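Local structure of hypothetical protein (Uncultured marine organism, 2OP5) at residues Phe10-Phe15 with Asn104-Val109; Leu14-Thr19 with Phe98-His103; Asn22-Phe27 with His62-Val67; Ser41-Ala46 with Glu81-Glu86; Ala46-His51 with Met66-Asp71. The protein is of unknown function but forms a dimer with a ferredoxin-like fold, related to the dimeric alpha-beta barrel proteins, in which the sheets of two subunits join. One frame throughout, in Å; residues are numbered along the deposited sequence.

Contact 1. Residues Phe10-Phe15 with Asn104-Val109; sequences FLNSLF and NNRGVV. With EDO (1,2-ethanediol), chain H.
Leu11 and Gly107 form the hydrogen-bonded pair of an antiparallel ladder that joins strand 10-17 to strand 102-114, the outermost strand on that side of the subunit's ferredoxin-like sheet. Leu11 N gives to Gly107 O at 3.0 Å, and Gly107 N returns the bond to Leu11 O. Beside them Phe10 lays its ring against the glycine backbone: Gly107 N lies over one ring face, and Phe10 CD1 is 3.4 Å from Gly107 O. Towards residue 104 the strand gives way to loop, and asparagine amides supplement the backbone bond from Ser13 N to Asn105 O. Asn12 OD1 accepts Asn105 N at 3.1 Å, nearly along the C=O axis, while Asn12 ND2 sends a straight bond (N-H...O angle 176°) to Asn104 OD1 at 3.3 Å. With both ends of the amide engaged, its rotation is fixed. Asn105 gives its ND2 to Ser13 O at 2.9 Å, and its OD1 accepts from Arg63 of the second subunit. Further out, Val109 pairs with a strand of that subunit, carrying the sheet across the interface. A 1,2-ethanediol, probably from the crystallisation liquor, is hydrogen-bonded to Trp57 O of the second subunit and accepts Arg106 N on its O1 at 3.0 Å.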
# COMPACT_ATOMS: atom_id res chain seq x y z
N PHE A 10 -10.47 3.63 -4.86
CA PHE A 10 -9.27 4.35 -5.25
C PHE A 10 -8.25 4.28 -4.13
O PHE A 10 -8.62 4.32 -2.96
CB PHE A 10 -9.62 5.79 -5.52
CG PHE A 10 -8.58 6.54 -6.29
CD1 PHE A 10 -8.45 6.34 -7.66
CD2 PHE A 10 -7.79 7.50 -5.68
CE1 PHE A 10 -7.52 7.06 -8.38
CE2 PHE A 10 -6.85 8.23 -6.42
CZ PHE A 10 -6.73 8.01 -7.76
N LEU A 11 -6.97 4.23 -4.50
CA LEU A 11 -5.89 4.04 -3.55
C LEU A 11 -4.57 4.72 -3.95
O LEU A 11 -4.24 4.84 -5.14
CB LEU A 11 -5.69 2.51 -3.43
CG LEU A 11 -4.66 1.73 -2.62
CD1 LEU A 11 -5.15 0.32 -2.37
CD2 LEU A 11 -3.30 1.69 -3.28
N ASN A 12 -3.82 5.17 -2.95
CA ASN A 12 -2.46 5.70 -3.15
C ASN A 12 -1.54 4.92 -2.23
O ASN A 12 -1.77 4.87 -1.02
CB ASN A 12 -2.35 7.19 -2.86
CG ASN A 12 -1.02 7.79 -3.31
OD1 ASN A 12 -0.21 7.14 -3.98
ND2 ASN A 12 -0.80 9.05 -2.97
N SER A 13 -0.54 4.26 -2.81
CA SER A 13 0.47 3.51 -2.07
C SER A 13 1.73 4.28 -2.36
O SER A 13 2.38 4.09 -3.39
CB SER A 13 0.60 2.07 -2.57
OG SER A 13 1.62 1.37 -1.85
N LEU A 14 2.03 5.21 -1.46
CA LEU A 14 3.16 6.09 -1.64
C LEU A 14 4.30 5.72 -0.71
O LEU A 14 4.10 4.99 0.27
CB LEU A 14 2.72 7.53 -1.45
CG LEU A 14 2.46 8.10 -0.06
CD1 LEU A 14 3.75 8.39 0.71
CD2 LEU A 14 1.70 9.42 -0.21
N PHE A 15 5.51 6.17 -1.07
CA PHE A 15 6.67 5.94 -0.21
C PHE A 15 7.62 7.13 -0.24
O PHE A 15 7.64 7.90 -1.21
CB PHE A 15 7.37 4.57 -0.46
CG PHE A 15 8.04 4.41 -1.82
CD1 PHE A 15 7.35 3.86 -2.90
CD2 PHE A 15 9.37 4.75 -2.00
CE1 PHE A 15 7.96 3.67 -4.13
CE2 PHE A 15 10.00 4.58 -3.25
CZ PHE A 15 9.29 4.04 -4.31
N ASN A 104 4.58 8.44 -5.48
CA ASN A 104 3.15 8.13 -5.47
C ASN A 104 2.84 7.05 -6.48
O ASN A 104 3.50 6.96 -7.54
CB ASN A 104 2.32 9.36 -5.85
CG ASN A 104 2.53 10.51 -4.91
OD1 ASN A 104 2.02 10.52 -3.77
ND2 ASN A 104 3.28 11.51 -5.37
N ASN A 105 1.81 6.28 -6.15
CA ASN A 105 1.29 5.20 -6.97
C ASN A 105 -0.22 5.17 -6.76
O ASN A 105 -0.71 4.41 -5.92
CB ASN A 105 1.90 3.86 -6.55
CG ASN A 105 3.40 3.83 -6.75
OD1 ASN A 105 3.88 3.69 -7.86
ND2 ASN A 105 4.15 3.96 -5.65
N ARG A 106 -0.95 5.98 -7.54
CA ARG A 106 -2.40 6.10 -7.43
C ARG A 106 -3.12 5.37 -8.52
O ARG A 106 -2.69 5.40 -9.68
CB ARG A 106 -2.86 7.55 -7.56
CG ARG A 106 -2.20 8.53 -6.66
CD ARG A 106 -2.76 9.92 -6.91
NE ARG A 106 -1.76 10.93 -6.60
CZ ARG A 106 -0.96 11.54 -7.48
NH1 ARG A 106 -1.01 11.27 -8.78
NH2 ARG A 106 -0.09 12.43 -7.04
N GLY A 107 -4.27 4.80 -8.18
CA GLY A 107 -5.09 4.10 -9.17
C GLY A 107 -6.36 3.45 -8.64
O GLY A 107 -6.65 3.52 -7.44
N VAL A 108 -7.08 2.81 -9.56
CA VAL A 108 -8.32 2.16 -9.29
C VAL A 108 -8.05 0.78 -8.73
O VAL A 108 -7.16 0.08 -9.22
CB VAL A 108 -9.14 1.85 -10.59
CG1 VAL A 108 -10.60 1.62 -10.27
CG2 VAL A 108 -9.09 2.95 -11.58
N VAL A 109 -8.84 0.40 -7.74
CA VAL A 109 -8.79 -0.93 -7.19
C VAL A 109 -9.49 -1.88 -8.19
O VAL A 109 -10.58 -1.58 -8.69
CB VAL A 109 -9.43 -1.01 -5.79
CG1 VAL A 109 -9.57 -2.45 -5.33
CG2 VAL A 109 -8.59 -0.23 -4.79
C1 EDO H . 0.71 8.36 -9.29
O1 EDO H . 0.58 7.06 -9.89
C2 EDO H . 1.43 9.31 -10.24
O2 EDO H . 2.62 9.83 -9.63

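Contact 2. Residues Leu14-Thr19 with Phe98-His103; sequences LFMDFT and FVFKIH
Phe100 lays its ring alongside Met16 and Phe18, which meet it from the same side: its CD1 is 3.6 Å from Met16 CG, and its CD2 is 3.5 Å from Phe18 CE2. The two phenyl rings are neither stacked nor perpendicular, their planes standing 49° apart, and Phe100 CB comes over the Phe18 face towards its rim. Phe100 CG lies between its backbone N and carbonyl carbon (chi1 59°), and the side chain runs with those of Met16 and Phe18. The selenium of Met16, a selenomethionine, lies obliquely 4.6 Å from the Phe100 ring centroid, a Met-aromatic contact. Ile102 extends this apolar row, its CG1 3.7 Å from Met16 CG and its CG2 3.9 Å from Leu14 CD1. Phe27 of helix 21-28 meets the rings of both Phe18 and Phe98.

On the other face Phe15 pairs with His103, backbone to backbone, with His103 N 2.8 Å from Phe15 O. His103 CB sits over the centre of the Phe15 ring, a CH-pi contact at 3.5 Å from the centroid, whereas the two rings are slid apart. Asp17 OD2 approaches the edge of the Phe15 ring, and Asp17 OD1 forms a salt bridge with Arg63 on the neighbouring strand. Phe15 also packs on Phe15 of the second subunit, while helix 21-28 covers the face that carries Met16, as in the two-layer ferredoxin-like fold.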
# COMPACT_ATOMS: atom_id res chain seq x y z
N LEU A 14 2.03 5.21 -1.46
CA LEU A 14 3.16 6.09 -1.64
C LEU A 14 4.30 5.72 -0.71
O LEU A 14 4.10 4.99 0.27
CB LEU A 14 2.72 7.53 -1.45
CG LEU A 14 2.46 8.10 -0.06
CD1 LEU A 14 3.75 8.39 0.71
CD2 LEU A 14 1.70 9.42 -0.21
N PHE A 15 5.51 6.17 -1.07
CA PHE A 15 6.67 5.94 -0.21
C PHE A 15 7.62 7.13 -0.24
O PHE A 15 7.64 7.90 -1.21
CB PHE A 15 7.37 4.57 -0.46
CG PHE A 15 8.04 4.41 -1.82
CD1 PHE A 15 7.35 3.86 -2.90
CD2 PHE A 15 9.37 4.75 -2.00
CE1 PHE A 15 7.96 3.67 -4.13
CE2 PHE A 15 10.00 4.58 -3.25
CZ PHE A 15 9.29 4.04 -4.31
N MSE A 16 8.36 7.29 0.88
CA MSE A 16 9.34 8.37 1.06
C MSE A 16 10.65 7.80 1.55
O MSE A 16 10.67 6.98 2.47
CB MSE A 16 8.88 9.38 2.10
CG MSE A 16 7.81 10.32 1.62
SE MSE A 16 6.75 10.92 3.16
CE MSE A 16 6.05 9.24 3.54
N ASP A 17 11.74 8.27 0.96
CA ASP A 17 13.09 7.83 1.28
C ASP A 17 13.87 9.01 1.82
O ASP A 17 13.94 10.06 1.17
CB ASP A 17 13.79 7.31 0.03
CG ASP A 17 13.11 6.09 -0.54
OD1 ASP A 17 12.40 5.42 0.21
OD2 ASP A 17 13.28 5.81 -1.76
N PHE A 18 14.48 8.81 2.99
CA PHE A 18 15.27 9.83 3.67
C PHE A 18 16.76 9.58 3.52
O PHE A 18 17.18 8.45 3.23
CB PHE A 18 14.85 9.91 5.15
CG PHE A 18 13.41 10.30 5.34
CD1 PHE A 18 12.40 9.34 5.31
CD2 PHE A 18 13.04 11.63 5.48
CE1 PHE A 18 11.07 9.69 5.46
CE2 PHE A 18 11.70 11.99 5.62
CZ PHE A 18 10.72 11.01 5.61
N THR A 19 17.54 10.65 3.67
CA THR A 19 18.99 10.58 3.53
C THR A 19 19.68 10.06 4.81
O THR A 19 20.89 9.83 4.82
CB THR A 19 19.61 11.93 3.12
OG1 THR A 19 19.44 12.88 4.17
CG2 THR A 19 18.99 12.47 1.81
N PHE A 98 13.47 18.76 5.99
CA PHE A 98 13.61 17.41 5.51
C PHE A 98 13.97 17.34 4.02
O PHE A 98 13.80 18.31 3.27
CB PHE A 98 12.29 16.65 5.71
CG PHE A 98 11.86 16.51 7.15
CD1 PHE A 98 12.35 15.47 7.94
CD2 PHE A 98 10.98 17.42 7.71
CE1 PHE A 98 11.96 15.34 9.27
CE2 PHE A 98 10.59 17.28 9.04
CZ PHE A 98 11.08 16.24 9.82
N VAL A 99 14.48 16.19 3.61
CA VAL A 99 14.81 15.94 2.22
C VAL A 99 14.41 14.49 1.93
O VAL A 99 14.87 13.56 2.59
CB VAL A 99 16.30 16.13 1.89
CG1 VAL A 99 16.56 15.72 0.45
CG2 VAL A 99 16.75 17.58 2.15
N PHE A 100 13.52 14.36 0.95
CA PHE A 100 12.99 13.10 0.51
C PHE A 100 12.12 13.42 -0.69
O PHE A 100 11.68 14.55 -0.83
CB PHE A 100 12.06 12.51 1.59
CG PHE A 100 10.89 13.42 1.96
CD1 PHE A 100 9.70 13.39 1.24
CD2 PHE A 100 10.99 14.30 3.02
CE1 PHE A 100 8.64 14.24 1.57
CE2 PHE A 100 9.94 15.14 3.35
CZ PHE A 100 8.76 15.11 2.62
N LYS A 101 11.86 12.44 -1.56
CA LYS A 101 10.93 12.61 -2.67
C LYS A 101 9.80 11.61 -2.45
O LYS A 101 10.07 10.43 -2.16
CB LYS A 101 11.59 12.33 -4.02
CG LYS A 101 10.61 12.35 -5.21
CD LYS A 101 11.29 12.06 -6.54
CE LYS A 101 12.21 13.19 -6.97
NZ LYS A 101 12.62 13.02 -8.38
N ILE A 102 8.57 12.07 -2.60
CA ILE A 102 7.44 11.19 -2.46
C ILE A 102 7.26 10.46 -3.77
O ILE A 102 7.20 11.08 -4.83
CB ILE A 102 6.15 11.95 -2.11
CG1 ILE A 102 6.29 12.64 -0.76
CG2 ILE A 102 4.97 10.98 -1.99
CD1 ILE A 102 5.00 13.26 -0.20
N HIS A 103 7.22 9.12 -3.68
CA HIS A 103 6.88 8.27 -4.81
C HIS A 103 5.45 7.86 -4.66
O HIS A 103 5.14 7.06 -3.78
CB HIS A 103 7.78 7.05 -4.85
CG HIS A 103 9.16 7.37 -5.29
ND1 HIS A 103 10.24 7.37 -4.43
CD2 HIS A 103 9.65 7.74 -6.50
CE1 HIS A 103 11.33 7.69 -5.10
NE2 HIS A 103 11.00 7.93 -6.36

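Contact 3. Residues Asn22-Phe27 with His62-Val67; sequences NELELF and HRISMV
Leu24 reaches from helix 21-28 to His62 and Ile64 at the start of strand 63-70. Its CB points to the strand, and CG, anti to the backbone N (chi1 174°), continues that course until it lies 3.7 Å from Ile64 CD1. There the chain forks. CD2 stays on the isoleucine, 3.8 Å from the same Ile64 CD1, while CD1 presses against the peptide that links His62 to Arg63, 3.2 Å from His62 C and 3.4 Å from Arg63 N. His62 CB also touches this methyl, but its imidazole leads away and bonds through ND1 to Glu21. The arrangement is the helix-on-sheet layer of the ferredoxin-like fold, with the two axes 32° from parallel and 9.5 Å apart. Phe18 fills in beside both Leu24 and Ile64. One helical turn on, Phe27 brings only the edge of its ring to the strand, CE2 lying 4.4 Å from Met66 CE.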
# COMPACT_ATOMS: atom_id res chain seq x y z
N ASN A 22 18.13 9.00 11.25
CA ASN A 22 17.68 10.00 12.24
C ASN A 22 16.60 10.88 11.65
O ASN A 22 15.62 11.20 12.33
CB ASN A 22 18.83 10.85 12.80
CG ASN A 22 19.65 10.14 13.88
OD1 ASN A 22 19.32 9.03 14.32
ND2 ASN A 22 20.71 10.80 14.33
N GLU A 23 16.73 11.24 10.38
CA GLU A 23 15.71 12.08 9.75
C GLU A 23 14.38 11.32 9.60
O GLU A 23 13.30 11.89 9.85
CB GLU A 23 16.20 12.60 8.41
CG GLU A 23 15.27 13.67 7.85
CD GLU A 23 15.92 14.49 6.75
OE1 GLU A 23 17.09 14.88 6.90
OE2 GLU A 23 15.23 14.78 5.75
N LEU A 24 14.44 10.06 9.21
CA LEU A 24 13.25 9.22 9.14
C LEU A 24 12.56 9.15 10.51
O LEU A 24 11.34 9.34 10.60
CB LEU A 24 13.61 7.81 8.63
CG LEU A 24 12.54 6.70 8.61
CD1 LEU A 24 12.91 5.70 7.54
CD2 LEU A 24 12.29 5.99 9.96
N GLU A 25 13.34 8.92 11.57
CA GLU A 25 12.82 8.83 12.93
C GLU A 25 12.16 10.11 13.39
O GLU A 25 11.15 10.09 14.11
CB GLU A 25 13.93 8.48 13.92
CG GLU A 25 14.55 7.11 13.73
CD GLU A 25 15.63 6.83 14.75
OE1 GLU A 25 15.35 6.96 15.96
OE2 GLU A 25 16.76 6.49 14.32
N LEU A 26 12.73 11.25 12.99
CA LEU A 26 12.19 12.57 13.34
C LEU A 26 10.88 12.86 12.62
O LEU A 26 9.98 13.47 13.20
CB LEU A 26 13.18 13.69 13.01
CG LEU A 26 12.66 15.10 13.32
CD1 LEU A 26 12.39 15.27 14.81
CD2 LEU A 26 13.64 16.12 12.85
N PHE A 27 10.82 12.48 11.35
CA PHE A 27 9.62 12.61 10.52
C PHE A 27 8.49 11.77 11.10
O PHE A 27 7.35 12.24 11.20
CB PHE A 27 9.89 12.15 9.06
CG PHE A 27 8.73 12.40 8.13
CD1 PHE A 27 8.67 13.56 7.38
CD2 PHE A 27 7.70 11.50 8.03
CE1 PHE A 27 7.62 13.79 6.56
CE2 PHE A 27 6.64 11.75 7.22
CZ PHE A 27 6.60 12.89 6.47
N HIS A 62 16.11 4.36 3.76
CA HIS A 62 15.49 4.82 5.01
C HIS A 62 14.09 5.20 4.56
O HIS A 62 13.80 6.35 4.34
CB HIS A 62 16.20 6.01 5.60
CG HIS A 62 17.66 5.79 5.82
ND1 HIS A 62 18.14 5.07 6.89
CD2 HIS A 62 18.74 6.25 5.15
CE1 HIS A 62 19.46 5.06 6.84
NE2 HIS A 62 19.85 5.77 5.80
N ARG A 63 13.22 4.19 4.47
CA ARG A 63 11.94 4.33 3.85
C ARG A 63 10.70 4.23 4.75
O ARG A 63 10.64 3.41 5.68
CB ARG A 63 11.87 3.26 2.76
CG ARG A 63 10.63 3.32 1.88
CD ARG A 63 10.74 2.45 0.60
NE ARG A 63 11.71 2.96 -0.36
CZ ARG A 63 11.96 2.40 -1.54
NH1 ARG A 63 11.36 1.28 -1.92
NH2 ARG A 63 12.86 2.94 -2.33
N ILE A 64 9.73 5.08 4.44
CA ILE A 64 8.42 5.09 5.05
C ILE A 64 7.41 4.84 3.94
O ILE A 64 7.52 5.44 2.88
CB ILE A 64 8.05 6.47 5.65
CG1 ILE A 64 9.00 6.85 6.78
CG2 ILE A 64 6.61 6.48 6.15
CD1 ILE A 64 9.03 5.88 7.94
N SER A 65 6.43 3.98 4.21
CA SER A 65 5.31 3.76 3.28
C SER A 65 3.99 4.21 3.90
O SER A 65 3.79 4.11 5.13
CB SER A 65 5.19 2.29 2.94
OG SER A 65 4.90 1.52 4.07
N MSE A 66 3.13 4.73 3.04
CA MSE A 66 1.80 5.13 3.40
C MSE A 66 0.85 4.61 2.36
O MSE A 66 1.12 4.67 1.17
CB MSE A 66 1.67 6.64 3.46
CG MSE A 66 2.41 7.23 4.63
SE MSE A 66 2.17 9.15 4.81
CE MSE A 66 3.12 9.25 6.46
N VAL A 67 -0.26 4.08 2.83
CA VAL A 67 -1.29 3.60 1.94
C VAL A 67 -2.56 4.33 2.38
O VAL A 67 -2.97 4.21 3.55
CB VAL A 67 -1.48 2.07 2.01
CG1 VAL A 67 -2.62 1.65 1.09
CG2 VAL A 67 -0.18 1.31 1.65

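Contact 4. Residues Ser41-Ala46 with Glu81-Glu86; sequences SRLSAA and EIIDKE
Glu86 OE1 is gripped by both terminal nitrogens of Arg42 and by a water. The salt bridge runs from Arg42 NH2 at 3.2 Å, meeting OE1 on its syn side but somewhat out of the carboxylate plane; the bond from Arg42 NH1 at 3.3 Å is weak. One oxygen takes both N-H groups; the guanidinium and carboxylate planes are 26° apart. The water donates to Glu86 OE1 at 2.6 Å and to Ile82 O at 3.0 Å, and accepts weakly from Arg42 NH1, so it ties the ion pair to the helix backbone. Glu86 bends at chi2 (68°), which carries CD back towards the arginine. Beneath this polar lid, helices 37-46 and 73-86 run nearly antiparallel, 158° between directions, as neighbours in the helical layer of the ferredoxin-like fold. Their apolar joint centres on Ile82. Leu43 and Ile82 pass one another heading opposite ways, with Leu43 CD2 3.6 Å from Ile82 CG2. The other branch of the isoleucine ends in CD1, 3.7 Å from Ala46 CB, and also touches Arg42 O. Leu43 CD2 reaches on to Ile83 CG1 at 4.0 Å, and Cys79 adjoins both Leu43 and Ala46.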
# COMPACT_ATOMS: atom_id res chain seq x y z
N SER A 41 -11.16 12.55 11.11
CA SER A 41 -12.62 12.55 11.20
C SER A 41 -13.23 13.21 9.97
O SER A 41 -14.15 12.68 9.39
CB SER A 41 -13.10 13.28 12.46
OG SER A 41 -14.48 13.08 12.65
N ARG A 42 -12.67 14.36 9.57
CA ARG A 42 -13.17 15.10 8.42
C ARG A 42 -12.81 14.47 7.08
O ARG A 42 -13.61 14.54 6.14
CB ARG A 42 -12.72 16.57 8.49
CG ARG A 42 -13.49 17.29 9.59
CD ARG A 42 -13.08 18.74 9.84
NE ARG A 42 -11.81 18.82 10.57
CZ ARG A 42 -10.64 19.13 10.05
NH1 ARG A 42 -10.50 19.44 8.78
NH2 ARG A 42 -9.58 19.15 10.85
N LEU A 43 -11.63 13.86 6.99
CA LEU A 43 -11.23 13.17 5.78
C LEU A 43 -12.06 11.89 5.64
O LEU A 43 -12.48 11.53 4.55
CB LEU A 43 -9.73 12.84 5.82
CG LEU A 43 -8.66 13.94 5.79
CD1 LEU A 43 -7.29 13.33 5.97
CD2 LEU A 43 -8.66 14.76 4.49
N SER A 44 -12.34 11.22 6.75
CA SER A 44 -13.14 9.98 6.67
C SER A 44 -14.56 10.28 6.19
O SER A 44 -15.10 9.51 5.40
CB SER A 44 -13.16 9.20 8.00
OG SER A 44 -14.18 9.63 8.89
N ALA A 45 -15.12 11.41 6.60
CA ALA A 45 -16.44 11.82 6.12
C ALA A 45 -16.37 12.17 4.63
O ALA A 45 -17.35 12.03 3.91
CB ALA A 45 -16.95 13.00 6.91
N ALA A 46 -15.20 12.62 4.17
CA ALA A 46 -15.00 12.98 2.75
C ALA A 46 -14.64 11.80 1.84
O ALA A 46 -14.52 11.98 0.63
CB ALA A 46 -13.93 14.09 2.61
N GLU A 81 -8.29 18.57 -0.90
CA GLU A 81 -8.74 19.93 -0.67
C GLU A 81 -8.71 20.23 0.84
O GLU A 81 -8.28 21.31 1.27
CB GLU A 81 -10.16 20.07 -1.21
CG GLU A 81 -10.60 21.49 -1.53
CD GLU A 81 -9.85 22.04 -2.73
OE1 GLU A 81 -8.70 22.52 -2.56
OE2 GLU A 81 -10.45 22.00 -3.84
N ILE A 82 -9.19 19.27 1.62
CA ILE A 82 -9.21 19.37 3.10
C ILE A 82 -7.79 19.52 3.66
O ILE A 82 -7.54 20.39 4.49
CB ILE A 82 -9.97 18.17 3.71
CG1 ILE A 82 -11.47 18.34 3.40
CG2 ILE A 82 -9.72 18.08 5.22
CD1 ILE A 82 -12.36 17.18 3.84
N ILE A 83 -6.87 18.67 3.20
CA ILE A 83 -5.45 18.74 3.58
C ILE A 83 -4.81 20.12 3.26
O ILE A 83 -3.99 20.63 4.04
CB ILE A 83 -4.68 17.59 2.92
CG1 ILE A 83 -5.07 16.27 3.61
CG2 ILE A 83 -3.16 17.78 2.99
CD1 ILE A 83 -4.86 15.07 2.80
N ASP A 84 -5.20 20.71 2.13
CA ASP A 84 -4.68 22.01 1.68
C ASP A 84 -5.12 23.12 2.62
O ASP A 84 -4.35 24.04 2.92
CB ASP A 84 -5.20 22.33 0.27
CG ASP A 84 -4.53 23.55 -0.35
OD1 ASP A 84 -3.30 23.51 -0.50
OD2 ASP A 84 -5.24 24.54 -0.70
N LYS A 85 -6.36 23.04 3.06
CA LYS A 85 -6.92 24.00 3.99
C LYS A 85 -6.49 23.75 5.46
O LYS A 85 -6.67 24.61 6.33
CB LYS A 85 -8.45 23.94 3.89
CG LYS A 85 -9.05 24.36 2.54
N GLU A 86 -5.95 22.55 5.74
CA GLU A 86 -5.53 22.16 7.08
C GLU A 86 -4.18 22.74 7.46
O GLU A 86 -3.99 23.13 8.59
CB GLU A 86 -5.43 20.63 7.16
CG GLU A 86 -5.13 20.03 8.53
CD GLU A 86 -6.28 20.21 9.52
OE1 GLU A 86 -7.39 20.59 9.07
OE2 GLU A 86 -6.09 19.97 10.73
O HOH W 1 -8.75 21.40 7.00

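Contact 5. Residues Ala46-His51 with Met66-Asp71; sequences AGLIRH and MVFEYD
His51 and Phe68 leave adjacent strands in the same direction, their rings in an offset stack with centroids 4.0 Å apart and planes at 16°. His51 CD2 is over the centre of the phenyl ring, while His51 NE2 is 3.3 Å from Phe68 CZ. In the imidazole plane Met66 SE meets the edge, 3.8 Å from His51 NE2; ND1 bonds to Tyr40, and Trp35 meets the ring edge-to-face. Further along the same face, Leu48 crosses Tyr70 and puts its CD1 3.6 Å from Tyr70 CE2, the same methyl lying at the edge of the Phe68 ring. These residues belong to the hairpin of strands 48-56 and 63-70, whose register slips at a classic beta bulge: Glu69 O accepts both Ile49 N at 2.8 Å and Arg50 N at 3.3 Å. Gly47 ends the preceding helix in a Schellman motif and takes Asp71 N on its carbonyl. On the opposite face Arg50 and Glu69 run alongside each other, but no N-H of the guanidinium points at Glu69 OE2. Arg50 NH1 instead forms a salt bridge with Glu112 of the second subunit, and Glu69 OE1 bonds to Thr8 OG1 and forms a salt bridge with Arg50 of that subunit.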
# COMPACT_ATOMS: atom_id res chain seq x y z
N ALA A 46 -15.20 12.62 4.17
CA ALA A 46 -15.00 12.98 2.75
C ALA A 46 -14.64 11.80 1.84
O ALA A 46 -14.52 11.98 0.63
CB ALA A 46 -13.93 14.09 2.61
N GLY A 47 -14.44 10.61 2.40
CA GLY A 47 -14.11 9.46 1.58
C GLY A 47 -12.88 8.67 1.98
O GLY A 47 -12.61 7.63 1.37
N LEU A 48 -12.09 9.15 2.94
CA LEU A 48 -10.95 8.36 3.39
C LEU A 48 -11.53 7.19 4.20
O LEU A 48 -12.34 7.39 5.12
CB LEU A 48 -9.96 9.16 4.24
CG LEU A 48 -8.69 8.42 4.65
CD1 LEU A 48 -7.78 8.16 3.46
CD2 LEU A 48 -7.95 9.18 5.72
N ILE A 49 -11.16 5.98 3.80
CA ILE A 49 -11.55 4.75 4.48
C ILE A 49 -10.46 4.28 5.42
O ILE A 49 -10.73 3.91 6.56
CB ILE A 49 -11.82 3.61 3.47
CG1 ILE A 49 -12.98 4.00 2.55
CG2 ILE A 49 -12.06 2.27 4.20
CD1 ILE A 49 -13.23 3.04 1.39
N ARG A 50 -9.22 4.32 4.94
CA ARG A 50 -8.11 3.79 5.69
C ARG A 50 -6.80 4.51 5.35
O ARG A 50 -6.63 5.00 4.23
CB ARG A 50 -8.00 2.29 5.38
CG ARG A 50 -7.02 1.50 6.25
CD ARG A 50 -6.91 0.08 5.75
NE ARG A 50 -8.14 -0.68 6.00
CZ ARG A 50 -8.30 -1.61 6.93
NH1 ARG A 50 -7.30 -1.98 7.75
NH2 ARG A 50 -9.49 -2.22 7.05
N HIS A 51 -5.91 4.59 6.33
CA HIS A 51 -4.60 5.23 6.20
C HIS A 51 -3.64 4.48 7.10
O HIS A 51 -3.82 4.47 8.31
CB HIS A 51 -4.63 6.71 6.55
CG HIS A 51 -3.30 7.40 6.42
ND1 HIS A 51 -2.91 8.43 7.25
CD2 HIS A 51 -2.26 7.19 5.57
CE1 HIS A 51 -1.72 8.86 6.89
NE2 HIS A 51 -1.30 8.13 5.87
N MSE A 66 3.13 4.73 3.04
CA MSE A 66 1.80 5.13 3.40
C MSE A 66 0.85 4.61 2.36
O MSE A 66 1.12 4.67 1.17
CB MSE A 66 1.67 6.64 3.46
CG MSE A 66 2.41 7.23 4.63
SE MSE A 66 2.17 9.15 4.81
CE MSE A 66 3.12 9.25 6.46
N VAL A 67 -0.26 4.08 2.83
CA VAL A 67 -1.29 3.60 1.94
C VAL A 67 -2.56 4.33 2.38
O VAL A 67 -2.97 4.21 3.55
CB VAL A 67 -1.48 2.07 2.01
CG1 VAL A 67 -2.62 1.65 1.09
CG2 VAL A 67 -0.18 1.31 1.65
N PHE A 68 -3.13 5.10 1.46
CA PHE A 68 -4.38 5.82 1.69
C PHE A 68 -5.40 5.14 0.81
O PHE A 68 -5.17 4.99 -0.40
CB PHE A 68 -4.34 7.28 1.20
CG PHE A 68 -3.33 8.17 1.89
CD1 PHE A 68 -1.99 8.12 1.55
CD2 PHE A 68 -3.76 9.11 2.82
CE1 PHE A 68 -1.07 8.98 2.16
CE2 PHE A 68 -2.85 9.97 3.44
CZ PHE A 68 -1.50 9.91 3.11
N GLU A 69 -6.54 4.79 1.40
CA GLU A 69 -7.61 4.13 0.68
C GLU A 69 -8.89 4.96 0.76
O GLU A 69 -9.30 5.40 1.84
CB GLU A 69 -7.85 2.75 1.26
CG GLU A 69 -6.62 1.87 1.15
CD GLU A 69 -6.87 0.47 1.59
OE1 GLU A 69 -8.00 -0.02 1.42
OE2 GLU A 69 -5.93 -0.16 2.09
N TYR A 70 -9.52 5.13 -0.40
CA TYR A 70 -10.71 5.93 -0.52
C TYR A 70 -11.85 5.16 -1.14
O TYR A 70 -11.63 4.26 -1.95
CB TYR A 70 -10.43 7.17 -1.38
CG TYR A 70 -9.21 7.98 -0.97
CD1 TYR A 70 -7.97 7.68 -1.49
CD2 TYR A 70 -9.31 9.05 -0.07
CE1 TYR A 70 -6.84 8.40 -1.14
CE2 TYR A 70 -8.16 9.80 0.30
CZ TYR A 70 -6.94 9.45 -0.23
OH TYR A 70 -5.79 10.16 0.08
N ASP A 71 -13.07 5.56 -0.77
CA ASP A 71 -14.30 4.99 -1.32
C ASP A 71 -14.44 5.35 -2.82
O ASP A 71 -15.16 4.67 -3.54
CB ASP A 71 -15.53 5.47 -0.52
CG ASP A 71 -15.74 6.99 -0.56
OD1 ASP A 71 -15.08 7.71 -1.33
OD2 ASP A 71 -16.61 7.48 0.17

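Contacts 1, 2 and 5 are strand pairings of the sheet, contact 3 sets a helix on it, and contact 4 joins two helices. Contact 5 is the most buried, and its chemistry divides by face, with rings towards the helices and charges towards the second subunit. Contacts 1 and 2 follow one another along strands 10-17 and 102-114, the first relying on amide and backbone bonds, the second on aromatic packing. Contact 3 has no hydrogen bond across it, yet adjoins contact 2, where Glu23 OE2 accepts Val99 N. Contact 4, at the surface, adds a hydrated ion pair to apolar packing and meets contact 5 at Ala46.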